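Local coordinates for protein transmembrane protease (Mus musculus, PDB 2E7V) that probably works as a membrane-bound serine protease, its SEA domain being a non-catalytic extracellular module, at residues Leu33-Ile41 against Leu99-Pro109. Sequence-based numbering, arbitrary orientation.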
ATOM      1  N   LEU A  33     -10.136  -6.596  -0.374  1.00 14.41           N
ATOM      2  CA  LEU A  33      -9.343  -5.487  -0.891  1.00 15.45           C
ATOM      3  C   LEU A  33      -8.172  -5.220   0.073  1.00 14.65           C
ATOM      4  O   LEU A  33      -7.048  -4.975  -0.365  1.00 15.85           O
ATOM      5  CB  LEU A  33     -10.190  -4.219  -1.040  1.00 10.57           C
ATOM      6  CG  LEU A  33      -9.361  -2.985  -1.416  1.00 15.48           C
ATOM      7  CD1 LEU A  33      -8.627  -3.266  -2.727  1.00 14.50           C
ATOM      8  CD2 LEU A  33     -10.247  -1.750  -1.531  1.00 10.27           C
ATOM      9  N   SER A  34      -8.443  -5.266   1.377  1.00 12.17           N
ATOM     10  CA  SER A  34      -7.398  -5.045   2.381  1.00 14.72           C
ATOM     11  C   SER A  34      -6.334  -6.133   2.307  1.00 15.43           C
ATOM     12  O   SER A  34      -5.142  -5.868   2.458  1.00 12.85           O
ATOM     13  CB  SER A  34      -7.999  -5.028   3.793  1.00 14.37           C
ATOM     14  OG  SER A  34      -8.648  -3.798   4.043  1.00 15.16           O
ATOM     15  N   GLU A  35      -6.778  -7.357   2.057  1.00 15.94           N
ATOM     16  CA  GLU A  35      -5.877  -8.495   1.962  1.00 18.95           C
ATOM     17  C   GLU A  35      -4.992  -8.388   0.722  1.00 15.71           C
ATOM     18  O   GLU A  35      -3.808  -8.709   0.776  1.00 12.37           O
ATOM     19  CB  GLU A  35      -6.696  -9.788   1.933  1.00 23.22           C
ATOM     20  CG  GLU A  35      -5.903 -11.046   1.693  1.00 31.78           C
ATOM     21  CD  GLU A  35      -6.791 -12.272   1.727  1.00 39.97           C
ATOM     22  OE1 GLU A  35      -7.316 -12.598   2.818  1.00 43.60           O
ATOM     23  OE2 GLU A  35      -6.974 -12.900   0.659  1.00 41.84           O
ATOM     24  N   ARG A  36      -5.564  -7.928  -0.389  1.00 14.17           N
ATOM     25  CA  ARG A  36      -4.805  -7.775  -1.633  1.00 14.14           C
ATOM     26  C   ARG A  36      -3.732  -6.700  -1.460  1.00 13.07           C
ATOM     27  O   ARG A  36      -2.578  -6.870  -1.877  1.00 13.47           O
ATOM     28  CB  ARG A  36      -5.747  -7.404  -2.784  1.00 13.15           C
ATOM     29  CG  ARG A  36      -5.055  -7.021  -4.099  1.00 19.68           C
ATOM     30  CD  ARG A  36      -4.098  -8.105  -4.596  1.00 16.95           C
ATOM     31  NE  ARG A  36      -3.362  -7.705  -5.802  1.00 17.05           N
ATOM     32  CZ  ARG A  36      -2.247  -8.304  -6.220  1.00 19.96           C
ATOM     33  NH1 ARG A  36      -1.746  -9.323  -5.538  1.00 16.87           N
ATOM     34  NH2 ARG A  36      -1.611  -7.874  -7.308  1.00 20.28           N
ATOM     35  N   ILE A  37      -4.121  -5.593  -0.838  1.00 12.76           N
ATOM     36  CA  ILE A  37      -3.204  -4.488  -0.585  1.00 13.40           C
ATOM     37  C   ILE A  37      -2.057  -4.932   0.337  1.00 13.54           C
ATOM     38  O   ILE A  37      -0.885  -4.593   0.100  1.00 12.25           O
ATOM     39  CB  ILE A  37      -3.976  -3.279   0.024  1.00 10.59           C
ATOM     40  CG1 ILE A  37      -4.851  -2.646  -1.064  1.00 11.57           C
ATOM     41  CG2 ILE A  37      -2.994  -2.245   0.591  1.00  9.43           C
ATOM     42  CD1 ILE A  37      -5.880  -1.666  -0.550  1.00  9.95           C
ATOM     43  N   GLU A  38      -2.389  -5.704   1.370  1.00 10.96           N
ATOM     44  CA  GLU A  38      -1.379  -6.207   2.312  1.00 12.82           C
ATOM     45  C   GLU A  38      -0.416  -7.193   1.639  1.00 15.26           C
ATOM     46  O   GLU A  38       0.786  -7.210   1.930  1.00 13.39           O
ATOM     47  CB  GLU A  38      -2.067  -6.872   3.518  1.00 12.91           C
ATOM     48  CG  GLU A  38      -2.673  -5.853   4.489  1.00  8.46           C
ATOM     49  CD  GLU A  38      -3.674  -6.450   5.470  1.00 15.27           C
ATOM     50  OE1 GLU A  38      -4.309  -5.661   6.212  1.00 13.67           O
ATOM     51  OE2 GLU A  38      -3.825  -7.697   5.499  1.00 13.53           O
ATOM     52  N   ALA A  39      -0.950  -8.005   0.731  1.00 13.29           N
ATOM     53  CA  ALA A  39      -0.140  -8.973   0.005  1.00 13.67           C
ATOM     54  C   ALA A  39       0.830  -8.263  -0.928  1.00 11.60           C
ATOM     55  O   ALA A  39       1.985  -8.669  -1.060  1.00 16.56           O
ATOM     56  CB  ALA A  39      -1.037  -9.897  -0.799  1.00 14.46           C
ATOM     57  N   MET A  40       0.351  -7.213  -1.580  1.00 12.23           N
ATOM     58  CA  MET A  40       1.160  -6.441  -2.514  1.00 11.12           C
ATOM     59  C   MET A  40       2.335  -5.790  -1.804  1.00 12.76           C
ATOM     60  O   MET A  40       3.480  -5.887  -2.254  1.00 12.14           O
ATOM     61  CB  MET A  40       0.301  -5.376  -3.213  1.00  9.90           C
ATOM     62  CG  MET A  40      -0.704  -5.965  -4.220  1.00 10.97           C
ATOM     63  SD  MET A  40      -1.681  -4.730  -5.091  1.00  6.04           S
ATOM     64  CE  MET A  40      -0.386  -3.944  -6.042  1.00  7.17           C
ATOM     65  N   ILE A  41       2.053  -5.116  -0.698  1.00 12.74           N
ATOM     66  CA  ILE A  41       3.100  -4.451   0.070  1.00  9.93           C
ATOM     67  C   ILE A  41       4.091  -5.486   0.600  1.00 11.06           C
ATOM     68  O   ILE A  41       5.312  -5.287   0.522  1.00  9.97           O
ATOM     69  CB  ILE A  41       2.490  -3.630   1.237  1.00  7.69           C
ATOM     70  CG1 ILE A  41       1.745  -2.418   0.669  1.00 10.11           C
ATOM     71  CG2 ILE A  41       3.585  -3.173   2.200  1.00  9.86           C
ATOM     72  CD1 ILE A  41       0.878  -1.689   1.696  1.00 15.94           C
ATOM     73  N   LEU A  99       5.777   0.962  -6.351  1.00 13.81           N
ATOM     74  CA  LEU A  99       4.325   0.800  -6.432  1.00 16.56           C
ATOM     75  C   LEU A  99       3.647   1.983  -7.114  1.00 17.98           C
ATOM     76  O   LEU A  99       2.494   1.882  -7.532  1.00 19.84           O
ATOM     77  CB  LEU A  99       3.730   0.643  -5.027  1.00 13.62           C
ATOM     78  CG  LEU A  99       3.968  -0.710  -4.367  1.00 17.83           C
ATOM     79  CD1 LEU A  99       3.677  -0.634  -2.869  1.00 14.87           C
ATOM     80  CD2 LEU A  99       3.077  -1.753  -5.066  1.00 16.93           C
ATOM     81  N   SER A 100       4.368   3.097  -7.227  1.00 19.02           N
ATOM     82  CA  SER A 100       3.817   4.316  -7.825  1.00 21.28           C
ATOM     83  C   SER A 100       4.229   4.550  -9.273  1.00 22.64           C
ATOM     84  O   SER A 100       5.338   4.210  -9.683  1.00 22.53           O
ATOM     85  CB  SER A 100       4.222   5.545  -6.997  1.00 13.70           C
ATOM     86  OG  SER A 100       3.671   6.734  -7.550  1.00 18.70           O
ATOM     87  N   SER A 101       3.318   5.149 -10.033  1.00 26.38           N
ATOM     88  CA  SER A 101       3.551   5.471 -11.433  1.00 29.54           C
ATOM     89  C   SER A 101       3.308   6.961 -11.693  1.00 30.43           C
ATOM     90  O   SER A 101       3.567   7.453 -12.789  1.00 32.61           O
ATOM     91  CB  SER A 101       2.642   4.628 -12.333  1.00 30.06           C
ATOM     92  OG  SER A 101       3.002   3.253 -12.270  1.00 35.05           O
ATOM     93  N   SER A 102       2.822   7.677 -10.681  1.00 30.13           N
ATOM     94  CA  SER A 102       2.555   9.109 -10.825  1.00 27.44           C
ATOM     95  C   SER A 102       3.371   9.947  -9.842  1.00 26.16           C
ATOM     96  O   SER A 102       3.378  11.179  -9.915  1.00 23.96           O
ATOM     97  CB  SER A 102       1.066   9.397 -10.609  1.00 28.55           C
ATOM     98  OG  SER A 102       0.711   9.222  -9.248  1.00 31.36           O
ATOM     99  N   GLY A 103       4.065   9.278  -8.929  1.00 21.22           N
ATOM    100  CA  GLY A 103       4.853   9.987  -7.935  1.00 18.76           C
ATOM    101  C   GLY A 103       4.085  10.046  -6.634  1.00 14.41           C
ATOM    102  O   GLY A 103       4.633  10.374  -5.583  1.00 17.48           O
ATOM    103  N   ASN A 104       2.801   9.716  -6.705  1.00 13.97           N
ATOM    104  CA  ASN A 104       1.937   9.704  -5.524  1.00 15.53           C
ATOM    105  C   ASN A 104       2.100   8.415  -4.734  1.00 15.79           C
ATOM    106  O   ASN A 104       2.485   7.380  -5.283  1.00 12.86           O
ATOM    107  CB  ASN A 104       0.458   9.765  -5.920  1.00 17.61           C
ATOM    108  CG  ASN A 104       0.007  11.139  -6.293  1.00 19.41           C
ATOM    109  OD1 ASN A 104       0.007  11.515  -7.470  1.00 21.08           O
ATOM    110  ND2 ASN A 104      -0.393  11.910  -5.290  1.00 15.74           N
ATOM    111  N   LEU A 105       1.776   8.480  -3.448  1.00 13.41           N
ATOM    112  CA  LEU A 105       1.815   7.290  -2.622  1.00 13.44           C
ATOM    113  C   LEU A 105       0.541   6.584  -3.075  1.00 13.13           C
ATOM    114  O   LEU A 105      -0.573   6.975  -2.704  1.00  9.30           O
ATOM    115  CB  LEU A 105       1.733   7.652  -1.138  1.00 14.94           C
ATOM    116  CG  LEU A 105       3.067   8.086  -0.531  1.00 18.85           C
ATOM    117  CD1 LEU A 105       2.837   8.953   0.695  1.00 19.34           C
ATOM    118  CD2 LEU A 105       3.866   6.841  -0.177  1.00 15.21           C
ATOM    119  N   GLU A 106       0.716   5.560  -3.901  1.00 13.55           N
ATOM    120  CA  GLU A 106      -0.407   4.816  -4.448  1.00 14.97           C
ATOM    121  C   GLU A 106      -0.129   3.327  -4.575  1.00 14.08           C
ATOM    122  O   GLU A 106       1.012   2.874  -4.496  1.00 11.69           O
ATOM    123  CB  GLU A 106      -0.770   5.374  -5.828  1.00 14.22           C
ATOM    124  CG  GLU A 106       0.393   5.309  -6.832  1.00 13.96           C
ATOM    125  CD  GLU A 106       0.104   6.033  -8.146  1.00 16.08           C
ATOM    126  OE1 GLU A 106      -0.537   7.096  -8.107  1.00 16.93           O
ATOM    127  OE2 GLU A 106       0.542   5.552  -9.221  1.00 20.66           O
ATOM    128  N   ILE A 107      -1.207   2.578  -4.772  1.00 15.38           N
ATOM    129  CA  ILE A 107      -1.169   1.134  -4.935  1.00 15.12           C
ATOM    130  C   ILE A 107      -2.317   0.790  -5.877  1.00 16.15           C
ATOM    131  O   ILE A 107      -3.452   1.223  -5.647  1.00 15.56           O
ATOM    132  CB  ILE A 107      -1.420   0.406  -3.595  1.00 17.11           C
ATOM    133  CG1 ILE A 107      -0.354   0.805  -2.568  1.00 16.41           C
ATOM    134  CG2 ILE A 107      -1.426  -1.116  -3.817  1.00 15.82           C
ATOM    135  CD1 ILE A 107      -0.488   0.096  -1.237  1.00 14.14           C
ATOM    136  N   ALA A 108      -2.033   0.028  -6.932  1.00 14.06           N
ATOM    137  CA  ALA A 108      -3.079  -0.372  -7.877  1.00 12.87           C
ATOM    138  C   ALA A 108      -3.342  -1.879  -7.803  1.00 12.86           C
ATOM    139  O   ALA A 108      -2.557  -2.675  -8.312  1.00 12.26           O
ATOM    140  CB  ALA A 108      -2.685   0.022  -9.304  1.00 14.50           C
ATOM    141  N   PRO A 109      -4.445  -2.293  -7.149  1.00 13.05           N
ATOM    142  CA  PRO A 109      -4.760  -3.722  -7.047  1.00 13.44           C
ATOM    143  C   PRO A 109      -4.802  -4.289  -8.460  1.00 13.22           C
ATOM    144  O   PRO A 109      -4.395  -5.421  -8.694  1.00 12.81           O
ATOM    145  CB  PRO A 109      -6.132  -3.729  -6.365  1.00 12.87           C
ATOM    146  CG  PRO A 109      -6.074  -2.526  -5.496  1.00 12.19           C
ATOM    147  CD  PRO A 109      -5.423  -1.484  -6.401  1.00 12.85           C
TER
HETATM  148  O   HOH W   1      -1.829  -5.628  -9.197  1.00 14.45           O
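Met40 and Ile107 lie at the heart of this packing between helix 28-46 and the Leu99-Pro109 segment, edge strand 106-107 plus flanking loop residues, in the SEA domain, probably a ferredoxin-like arrangement whose helices cover one face of a mixed sheet. The two side chains run antiparallel alongside each other, and Met40 CE reaches Ile107 CG2 at 3.7 Å. A bend at the last torsion (chi3 66°) tucks this methyl into a hollow walled by Ile107, Leu99 CD2 and the carbonyl of Ala108, while SD rests 3.8 Å from Pro109 CA. An alanine in place of Met40 would probably leave that hollow unfilled, with Leu99 and Ile107 lacking their plug from the helix. One layer deeper, the other branch of Ile107 is the bump: its CD1 is 3.7 Å from Ile41 CD1 and 3.9 Å from Ile37 CG2, so it enters the groove between these two helix residues, one turn apart. Ile37 also touches Ile13, Val59 and Ala71 of the sheet, which places this layer in the hydrophobic core. At the other end, Leu33 CD1 packs on Pro109 CG at 3.8 Å. Alongside Pro109, Arg36 CG lies 4.1 Å from Pro109 CB; one face of the Arg36 guanidinium lies over Met40 CG, 3.4 Å from the plane, and NH2 donates to a water at 2.9 Å that bridges to Pro109 O.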